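Local coordinates for protein VIN1 (Oscarella pearsei, PDB 6BFI) that binds actin filaments and may play a role in cell-cell adhesion, as a sponge member of the vinculin/alpha-catenin family, at residues F275-I287 against A350-I364. Residues are numbered along the deposited sequence; the frame is centred on the assembly and turned at random.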
ATOM      1  N   PHE A 275     -13.267 -13.220  -9.320  1.00 58.81           N
ATOM      2  CA  PHE A 275     -13.970 -14.352  -8.723  1.00 59.42           C
ATOM      3  C   PHE A 275     -15.387 -13.962  -8.320  1.00 59.59           C
ATOM      4  O   PHE A 275     -16.356 -14.657  -8.649  1.00 55.05           O
ATOM      5  CB  PHE A 275     -13.196 -14.866  -7.505  1.00 61.38           C
ATOM      6  CG  PHE A 275     -12.285 -16.026  -7.798  1.00 57.66           C
ATOM      7  CD1 PHE A 275     -10.993 -15.817  -8.259  1.00 57.49           C
ATOM      8  CD2 PHE A 275     -12.713 -17.328  -7.594  1.00 51.86           C
ATOM      9  CE1 PHE A 275     -10.153 -16.886  -8.521  1.00 55.78           C
ATOM     10  CE2 PHE A 275     -11.878 -18.399  -7.856  1.00 48.40           C
ATOM     11  CZ  PHE A 275     -10.599 -18.178  -8.319  1.00 51.59           C
ATOM     12  N   HIS A 276     -15.523 -12.838  -7.614  1.00 61.71           N
ATOM     13  CA  HIS A 276     -16.827 -12.448  -7.088  1.00 62.34           C
ATOM     14  C   HIS A 276     -17.778 -12.034  -8.206  1.00 63.50           C
ATOM     15  O   HIS A 276     -18.978 -12.329  -8.148  1.00 58.81           O
ATOM     16  CB  HIS A 276     -16.656 -11.319  -6.072  1.00 66.24           C
ATOM     17  CG  HIS A 276     -15.710 -11.650  -4.960  1.00 68.04           C
ATOM     18  ND1 HIS A 276     -15.263 -10.709  -4.057  1.00 72.04           N
ATOM     19  CD2 HIS A 276     -15.126 -12.820  -4.602  1.00 65.67           C
ATOM     20  CE1 HIS A 276     -14.444 -11.284  -3.193  1.00 70.46           C
ATOM     21  NE2 HIS A 276     -14.345 -12.565  -3.502  1.00 67.80           N
ATOM     22  N   GLN A 277     -17.260 -11.350  -9.228  1.00 68.15           N
ATOM     23  CA  GLN A 277     -18.088 -10.968 -10.367  1.00 65.91           C
ATOM     24  C   GLN A 277     -18.567 -12.193 -11.133  1.00 59.86           C
ATOM     25  O   GLN A 277     -19.713 -12.234 -11.600  1.00 65.92           O
ATOM     26  CB  GLN A 277     -17.305 -10.032 -11.288  1.00 67.54           C
ATOM     27  CG  GLN A 277     -17.062  -8.651 -10.711  1.00 69.70           C
ATOM     28  CD  GLN A 277     -18.215  -7.701 -10.968  1.00 78.77           C
ATOM     29  OE1 GLN A 277     -18.632  -7.513 -12.112  1.00 83.97           O
ATOM     30  NE2 GLN A 277     -18.738  -7.100  -9.906  1.00 82.33           N
ATOM     31  N   ALA A 278     -17.703 -13.199 -11.276  1.00 52.97           N
ATOM     32  CA  ALA A 278     -18.113 -14.426 -11.947  1.00 51.51           C
ATOM     33  C   ALA A 278     -19.140 -15.188 -11.117  1.00 65.71           C
ATOM     34  O   ALA A 278     -20.082 -15.772 -11.666  1.00 50.57           O
ATOM     35  CB  ALA A 278     -16.893 -15.297 -12.239  1.00 49.58           C
ATOM     36  N   GLN A 279     -18.981 -15.181  -9.790  1.00 62.20           N
ATOM     37  CA  GLN A 279     -19.963 -15.822  -8.921  1.00 61.45           C
ATOM     38  C   GLN A 279     -21.318 -15.128  -9.011  1.00 64.19           C
ATOM     39  O   GLN A 279     -22.356 -15.793  -9.093  1.00 59.20           O
ATOM     40  CB  GLN A 279     -19.457 -15.835  -7.478  1.00 59.57           C
ATOM     41  CG  GLN A 279     -18.238 -16.725  -7.251  1.00 59.32           C
ATOM     42  CD  GLN A 279     -17.462 -16.356  -5.995  1.00 59.16           C
ATOM     43  OE1 GLN A 279     -17.902 -15.524  -5.200  1.00 57.89           O
ATOM     44  NE2 GLN A 279     -16.299 -16.969  -5.818  1.00 60.29           N
ATOM     45  N   ASP A 280     -21.329 -13.795  -9.004  1.00 67.11           N
ATOM     46  CA  ASP A 280     -22.594 -13.072  -9.060  1.00 66.41           C
ATOM     47  C   ASP A 280     -23.256 -13.213 -10.425  1.00 69.71           C
ATOM     48  O   ASP A 280     -24.486 -13.327 -10.515  1.00 68.92           O
ATOM     49  CB  ASP A 280     -22.378 -11.600  -8.715  1.00 71.12           C
ATOM     50  CG  ASP A 280     -22.301 -11.360  -7.220  1.00 78.14           C
ATOM     51  OD1 ASP A 280     -22.127 -12.343  -6.471  1.00 78.75           O
ATOM     52  OD2 ASP A 280     -22.413 -10.190  -6.794  1.00 82.23           O
ATOM     53  N   ALA A 281     -22.466 -13.204 -11.501  1.00 69.94           N
ATOM     54  CA  ALA A 281     -23.055 -13.369 -12.824  1.00 68.86           C
ATOM     55  C   ALA A 281     -23.554 -14.790 -13.046  1.00 65.97           C
ATOM     56  O   ALA A 281     -24.538 -14.993 -13.765  1.00 69.86           O
ATOM     57  CB  ALA A 281     -22.050 -12.985 -13.908  1.00 60.30           C
ATOM     58  N   LEU A 282     -22.897 -15.784 -12.447  1.00 63.15           N
ATOM     59  CA  LEU A 282     -23.382 -17.154 -12.579  1.00 59.78           C
ATOM     60  C   LEU A 282     -24.624 -17.384 -11.726  1.00 58.43           C
ATOM     61  O   LEU A 282     -25.558 -18.073 -12.152  1.00 54.13           O
ATOM     62  CB  LEU A 282     -22.280 -18.145 -12.208  1.00 55.39           C
ATOM     63  CG  LEU A 282     -21.236 -18.420 -13.293  1.00 55.12           C
ATOM     64  CD1 LEU A 282     -20.168 -19.377 -12.784  1.00 49.94           C
ATOM     65  CD2 LEU A 282     -21.908 -18.974 -14.539  1.00 56.79           C
ATOM     66  N   ALA A 283     -24.652 -16.816 -10.517  1.00 57.30           N
ATOM     67  CA  ALA A 283     -25.809 -16.983  -9.644  1.00 59.36           C
ATOM     68  C   ALA A 283     -27.055 -16.339 -10.234  1.00 68.20           C
ATOM     69  O   ALA A 283     -28.176 -16.754  -9.918  1.00 71.78           O
ATOM     70  CB  ALA A 283     -25.513 -16.405  -8.261  1.00 59.15           C
ATOM     71  N   SER A 284     -26.884 -15.327 -11.083  1.00 70.15           N
ATOM     72  CA  SER A 284     -27.997 -14.804 -11.864  1.00 74.48           C
ATOM     73  C   SER A 284     -28.268 -15.746 -13.031  1.00 81.52           C
ATOM     74  O   SER A 284     -28.185 -16.969 -12.877  1.00 87.50           O
ATOM     75  CB  SER A 284     -27.699 -13.386 -12.356  1.00 71.61           C
ATOM     76  OG  SER A 284     -26.596 -13.364 -13.244  1.00 65.30           O
ATOM     77  N   GLY A 285     -28.579 -15.203 -14.201  1.00 85.62           N
ATOM     78  CA  GLY A 285     -28.837 -16.055 -15.344  1.00 87.99           C
ATOM     79  C   GLY A 285     -27.712 -16.072 -16.358  1.00 92.46           C
ATOM     80  O   GLY A 285     -27.743 -16.852 -17.315  1.00100.44           O
ATOM     81  N   ASP A 286     -26.701 -15.232 -16.148  1.00 88.88           N
ATOM     82  CA  ASP A 286     -25.719 -14.966 -17.189  1.00 84.94           C
ATOM     83  C   ASP A 286     -24.782 -16.152 -17.386  1.00 78.30           C
ATOM     84  O   ASP A 286     -24.156 -16.631 -16.436  1.00 82.40           O
ATOM     85  CB  ASP A 286     -24.916 -13.713 -16.844  1.00 85.35           C
ATOM     86  CG  ASP A 286     -24.267 -13.086 -18.060  1.00 90.59           C
ATOM     87  OD1 ASP A 286     -24.140 -13.778 -19.091  1.00 91.12           O
ATOM     88  OD2 ASP A 286     -23.882 -11.899 -17.984  1.00 99.02           O
ATOM     89  N   ILE A 287     -24.691 -16.624 -18.630  1.00 72.08           N
ATOM     90  CA  ILE A 287     -23.705 -17.621 -19.033  1.00 67.50           C
ATOM     91  C   ILE A 287     -23.097 -17.193 -20.364  1.00 71.17           C
ATOM     92  O   ILE A 287     -22.741 -18.032 -21.200  1.00 74.18           O
ATOM     93  CB  ILE A 287     -24.318 -19.030 -19.139  1.00 63.22           C
ATOM     94  CG1 ILE A 287     -25.507 -19.030 -20.100  1.00 62.97           C
ATOM     95  CG2 ILE A 287     -24.723 -19.543 -17.769  1.00 59.03           C
ATOM     96  CD1 ILE A 287     -25.977 -20.417 -20.476  1.00 62.97           C
ATOM     97  N   ALA A 350     -25.820 -23.131 -13.873  1.00 55.28           N
ATOM     98  CA  ALA A 350     -24.961 -21.966 -13.690  1.00 54.22           C
ATOM     99  C   ALA A 350     -24.825 -21.606 -12.217  1.00 56.83           C
ATOM    100  O   ALA A 350     -23.736 -21.242 -11.760  1.00 64.40           O
ATOM    101  CB  ALA A 350     -25.507 -20.780 -14.483  1.00 55.38           C
ATOM    102  N   HIS A 351     -25.920 -21.699 -11.460  1.00 55.57           N
ATOM    103  CA  HIS A 351     -25.857 -21.432 -10.026  1.00 54.79           C
ATOM    104  C   HIS A 351     -24.974 -22.453  -9.320  1.00 50.30           C
ATOM    105  O   HIS A 351     -24.191 -22.101  -8.426  1.00 52.95           O
ATOM    106  CB  HIS A 351     -27.268 -21.431  -9.438  1.00 55.60           C
ATOM    107  CG  HIS A 351     -27.339 -20.922  -8.032  1.00 61.02           C
ATOM    108  ND1 HIS A 351     -26.975 -21.687  -6.944  1.00 64.72           N
ATOM    109  CD2 HIS A 351     -27.739 -19.728  -7.535  1.00 62.10           C
ATOM    110  CE1 HIS A 351     -27.143 -20.983  -5.839  1.00 65.28           C
ATOM    111  NE2 HIS A 351     -27.607 -19.792  -6.170  1.00 63.73           N
ATOM    112  N   ALA A 352     -25.080 -23.727  -9.713  1.00 52.92           N
ATOM    113  CA  ALA A 352     -24.180 -24.741  -9.173  1.00 55.74           C
ATOM    114  C   ALA A 352     -22.730 -24.418  -9.508  1.00 53.55           C
ATOM    115  O   ALA A 352     -21.833 -24.616  -8.679  1.00 50.34           O
ATOM    116  CB  ALA A 352     -24.562 -26.123  -9.704  1.00 49.28           C
ATOM    117  N   ALA A 353     -22.480 -23.912 -10.720  1.00 54.39           N
ATOM    118  CA  ALA A 353     -21.131 -23.482 -11.072  1.00 49.73           C
ATOM    119  C   ALA A 353     -20.672 -22.336 -10.182  1.00 52.04           C
ATOM    120  O   ALA A 353     -19.496 -22.268  -9.803  1.00 52.97           O
ATOM    121  CB  ALA A 353     -21.070 -23.074 -12.543  1.00 48.84           C
ATOM    122  N   ALA A 354     -21.585 -21.428  -9.833  1.00 53.98           N
ATOM    123  CA  ALA A 354     -21.233 -20.332  -8.935  1.00 53.83           C
ATOM    124  C   ALA A 354     -20.819 -20.863  -7.570  1.00 54.18           C
ATOM    125  O   ALA A 354     -19.803 -20.437  -7.001  1.00 53.25           O
ATOM    126  CB  ALA A 354     -22.410 -19.363  -8.805  1.00 52.57           C
ATOM    127  N   VAL A 355     -21.597 -21.806  -7.031  1.00 55.16           N
ATOM    128  CA  VAL A 355     -21.246 -22.418  -5.753  1.00 53.10           C
ATOM    129  C   VAL A 355     -19.879 -23.086  -5.839  1.00 50.59           C
ATOM    130  O   VAL A 355     -19.037 -22.935  -4.942  1.00 54.39           O
ATOM    131  CB  VAL A 355     -22.342 -23.411  -5.321  1.00 55.69           C
ATOM    132  CG1 VAL A 355     -22.005 -24.030  -3.975  1.00 50.33           C
ATOM    133  CG2 VAL A 355     -23.690 -22.713  -5.266  1.00 54.05           C
ATOM    134  N   LYS A 356     -19.626 -23.824  -6.926  1.00 49.81           N
ATOM    135  CA  LYS A 356     -18.328 -24.471  -7.091  1.00 54.00           C
ATOM    136  C   LYS A 356     -17.200 -23.454  -7.207  1.00 59.15           C
ATOM    137  O   LYS A 356     -16.065 -23.739  -6.807  1.00 62.78           O
ATOM    138  CB  LYS A 356     -18.347 -25.384  -8.315  1.00 55.30           C
ATOM    139  CG  LYS A 356     -19.259 -26.587  -8.161  1.00 60.16           C
ATOM    140  CD  LYS A 356     -18.948 -27.333  -6.877  1.00 65.42           C
ATOM    141  CE  LYS A 356     -19.940 -28.452  -6.623  1.00 69.13           C
ATOM    142  NZ  LYS A 356     -19.704 -29.081  -5.296  1.00 72.70           N
ATOM    143  N   LEU A 357     -17.483 -22.271  -7.751  1.00 59.24           N
ATOM    144  CA  LEU A 357     -16.457 -21.238  -7.835  1.00 56.06           C
ATOM    145  C   LEU A 357     -16.149 -20.667  -6.457  1.00 54.01           C
ATOM    146  O   LEU A 357     -14.985 -20.387  -6.138  1.00 58.68           O
ATOM    147  CB  LEU A 357     -16.903 -20.141  -8.799  1.00 61.17           C
ATOM    148  CG  LEU A 357     -15.804 -19.272  -9.409  1.00 65.31           C
ATOM    149  CD1 LEU A 357     -14.647 -20.139  -9.880  1.00 66.62           C
ATOM    150  CD2 LEU A 357     -16.364 -18.463 -10.561  1.00 63.53           C
ATOM    151  N   GLN A 358     -17.179 -20.501  -5.621  1.00 50.45           N
ATOM    152  CA  GLN A 358     -16.938 -20.123  -4.232  1.00 55.55           C
ATOM    153  C   GLN A 358     -16.105 -21.174  -3.505  1.00 59.13           C
ATOM    154  O   GLN A 358     -15.188 -20.835  -2.746  1.00 63.11           O
ATOM    155  CB  GLN A 358     -18.261 -19.904  -3.503  1.00 59.88           C
ATOM    156  CG  GLN A 358     -18.730 -18.468  -3.488  1.00 72.20           C
ATOM    157  CD  GLN A 358     -19.773 -18.216  -2.421  1.00 84.01           C
ATOM    158  OE1 GLN A 358     -20.475 -19.134  -1.994  1.00 86.28           O
ATOM    159  NE2 GLN A 358     -19.877 -16.968  -1.977  1.00 89.45           N
ATOM    160  N   GLU A 359     -16.411 -22.457  -3.721  1.00 57.62           N
ATOM    161  CA  GLU A 359     -15.648 -23.511  -3.058  1.00 58.66           C
ATOM    162  C   GLU A 359     -14.206 -23.550  -3.554  1.00 56.41           C
ATOM    163  O   GLU A 359     -13.283 -23.829  -2.778  1.00 61.42           O
ATOM    164  CB  GLU A 359     -16.331 -24.863  -3.262  1.00 64.02           C
ATOM    165  CG  GLU A 359     -17.659 -24.985  -2.533  1.00 74.20           C
ATOM    166  CD  GLU A 359     -18.401 -26.275  -2.850  1.00 78.57           C
ATOM    167  OE1 GLU A 359     -17.826 -27.152  -3.529  1.00 83.07           O
ATOM    168  OE2 GLU A 359     -19.565 -26.407  -2.417  1.00 78.55           O
ATOM    169  N   LEU A 360     -13.992 -23.273  -4.843  1.00 52.93           N
ATOM    170  CA  LEU A 360     -12.629 -23.186  -5.358  1.00 52.04           C
ATOM    171  C   LEU A 360     -11.873 -22.035  -4.708  1.00 56.78           C
ATOM    172  O   LEU A 360     -10.706 -22.187  -4.322  1.00 55.33           O
ATOM    173  CB  LEU A 360     -12.644 -23.030  -6.878  1.00 47.55           C
ATOM    174  CG  LEU A 360     -11.285 -22.798  -7.543  1.00 48.85           C
ATOM    175  CD1 LEU A 360     -10.316 -23.927  -7.210  1.00 49.24           C
ATOM    176  CD2 LEU A 360     -11.436 -22.651  -9.046  1.00 47.73           C
ATOM    177  N   GLU A 361     -12.524 -20.874  -4.574  1.00 59.67           N
ATOM    178  CA  GLU A 361     -11.903 -19.757  -3.867  1.00 60.25           C
ATOM    179  C   GLU A 361     -11.531 -20.147  -2.441  1.00 56.48           C
ATOM    180  O   GLU A 361     -10.419 -19.854  -1.972  1.00 54.52           O
ATOM    181  CB  GLU A 361     -12.849 -18.556  -3.871  1.00 64.68           C
ATOM    182  CG  GLU A 361     -12.343 -17.343  -3.114  1.00 70.24           C
ATOM    183  CD  GLU A 361     -13.329 -16.188  -3.135  1.00 73.78           C
ATOM    184  OE1 GLU A 361     -14.393 -16.322  -3.777  1.00 74.71           O
ATOM    185  OE2 GLU A 361     -13.040 -15.145  -2.511  1.00 80.46           O
ATOM    186  N   GLN A 362     -12.441 -20.831  -1.743  1.00 54.30           N
ATOM    187  CA  GLN A 362     -12.168 -21.220  -0.362  1.00 53.31           C
ATOM    188  C   GLN A 362     -10.998 -22.192  -0.282  1.00 54.78           C
ATOM    189  O   GLN A 362     -10.170 -22.100   0.632  1.00 56.94           O
ATOM    190  CB  GLN A 362     -13.417 -21.829   0.274  1.00 50.34           C
ATOM    191  CG  GLN A 362     -13.286 -22.070   1.772  1.00 56.89           C
ATOM    192  CD  GLN A 362     -13.014 -20.790   2.548  1.00 65.40           C
ATOM    193  OE1 GLN A 362     -13.466 -19.711   2.167  1.00 66.21           O
ATOM    194  NE2 GLN A 362     -12.266 -20.906   3.638  1.00 71.10           N
ATOM    195  N   GLU A 363     -10.908 -23.128  -1.231  1.00 53.21           N
ATOM    196  CA  GLU A 363      -9.791 -24.067  -1.218  1.00 49.39           C
ATOM    197  C   GLU A 363      -8.478 -23.377  -1.572  1.00 49.63           C
ATOM    198  O   GLU A 363      -7.412 -23.811  -1.119  1.00 50.29           O
ATOM    199  CB  GLU A 363     -10.061 -25.228  -2.175  1.00 54.86           C
ATOM    200  CG  GLU A 363      -9.935 -26.610  -1.537  1.00 68.95           C
ATOM    201  CD  GLU A 363     -10.966 -26.861  -0.445  1.00 75.98           C
ATOM    202  OE1 GLU A 363     -10.767 -26.388   0.695  1.00 79.47           O
ATOM    203  OE2 GLU A 363     -11.982 -27.530  -0.729  1.00 77.91           O
ATOM    204  N   ILE A 364      -8.529 -22.316  -2.379  1.00 49.42           N
ATOM    205  CA  ILE A 364      -7.331 -21.519  -2.629  1.00 50.43           C
ATOM    206  C   ILE A 364      -6.861 -20.863  -1.336  1.00 50.50           C
ATOM    207  O   ILE A 364      -5.670 -20.900  -0.990  1.00 45.37           O
ATOM    208  CB  ILE A 364      -7.598 -20.478  -3.730  1.00 50.54           C
ATOM    209  CG1 ILE A 364      -7.698 -21.167  -5.092  1.00 54.28           C
ATOM    210  CG2 ILE A 364      -6.515 -19.415  -3.739  1.00 50.93           C
ATOM    211  CD1 ILE A 364      -7.974 -20.216  -6.236  1.00 59.29           C
TER
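E361 joins the two helices through both oxygens of its carboxylate. E361 OE2 accepts from H276 NE2 at 3.1 Å, in the imidazole plane and on the syn side, somewhat out of the carboxylate plane. E361 OE1 accepts from Q279 NE2 at 2.9 Å, almost in line with its own C-O bond, at an N-H...O angle of 167°. E361 can span the gap because CG stands anti to the backbone N (chi1 178°) and the chain beyond is fully extended. R365, one turn on, forms a salt bridge with OE2, so the negative charge is probably well balanced. Replacing E361 by alanine removes the carboxylate, which would probably leave H276 NE2 and Q279 NE2 without their acceptors and R365 without this anionic partner.

Q279 is also a knob, seated among A354, L357, Q358 and E361. Its amide is turned roughly at right angles to that of Q358, whose aliphatic CG lies 3.5 Å from Q279 OE1.

In the apolar packing, the F275 ring is met at its edge by L360 CD2 and obliquely by L357 CD1, 3.8 Å from F275 CE2, while I364 CD1 approaches F275 CZ. The other branch of L357, CD2, touches A278 CB. Toward the C-terminal end of helix 268-283 the facing residues of helix 344-375 are alanines: L282 CB lies 3.6 Å from A354 CB, L282 CD1 touches A353, and I287, just past the helix, lays CG2 against A350 CB.

Helices 289-306 and 312-338 add C298 and V295 beside F275 and L282, and L318 and L325 beside L360, as expected in vinculin-family helical bundles. Chemically, an apolar, alanine-lined seam is consistent with the close 7.7 Å axis spacing of this nearly antiparallel pair (157°), and one carboxylate, held by two directional bonds, ties the helices together at its polar margin.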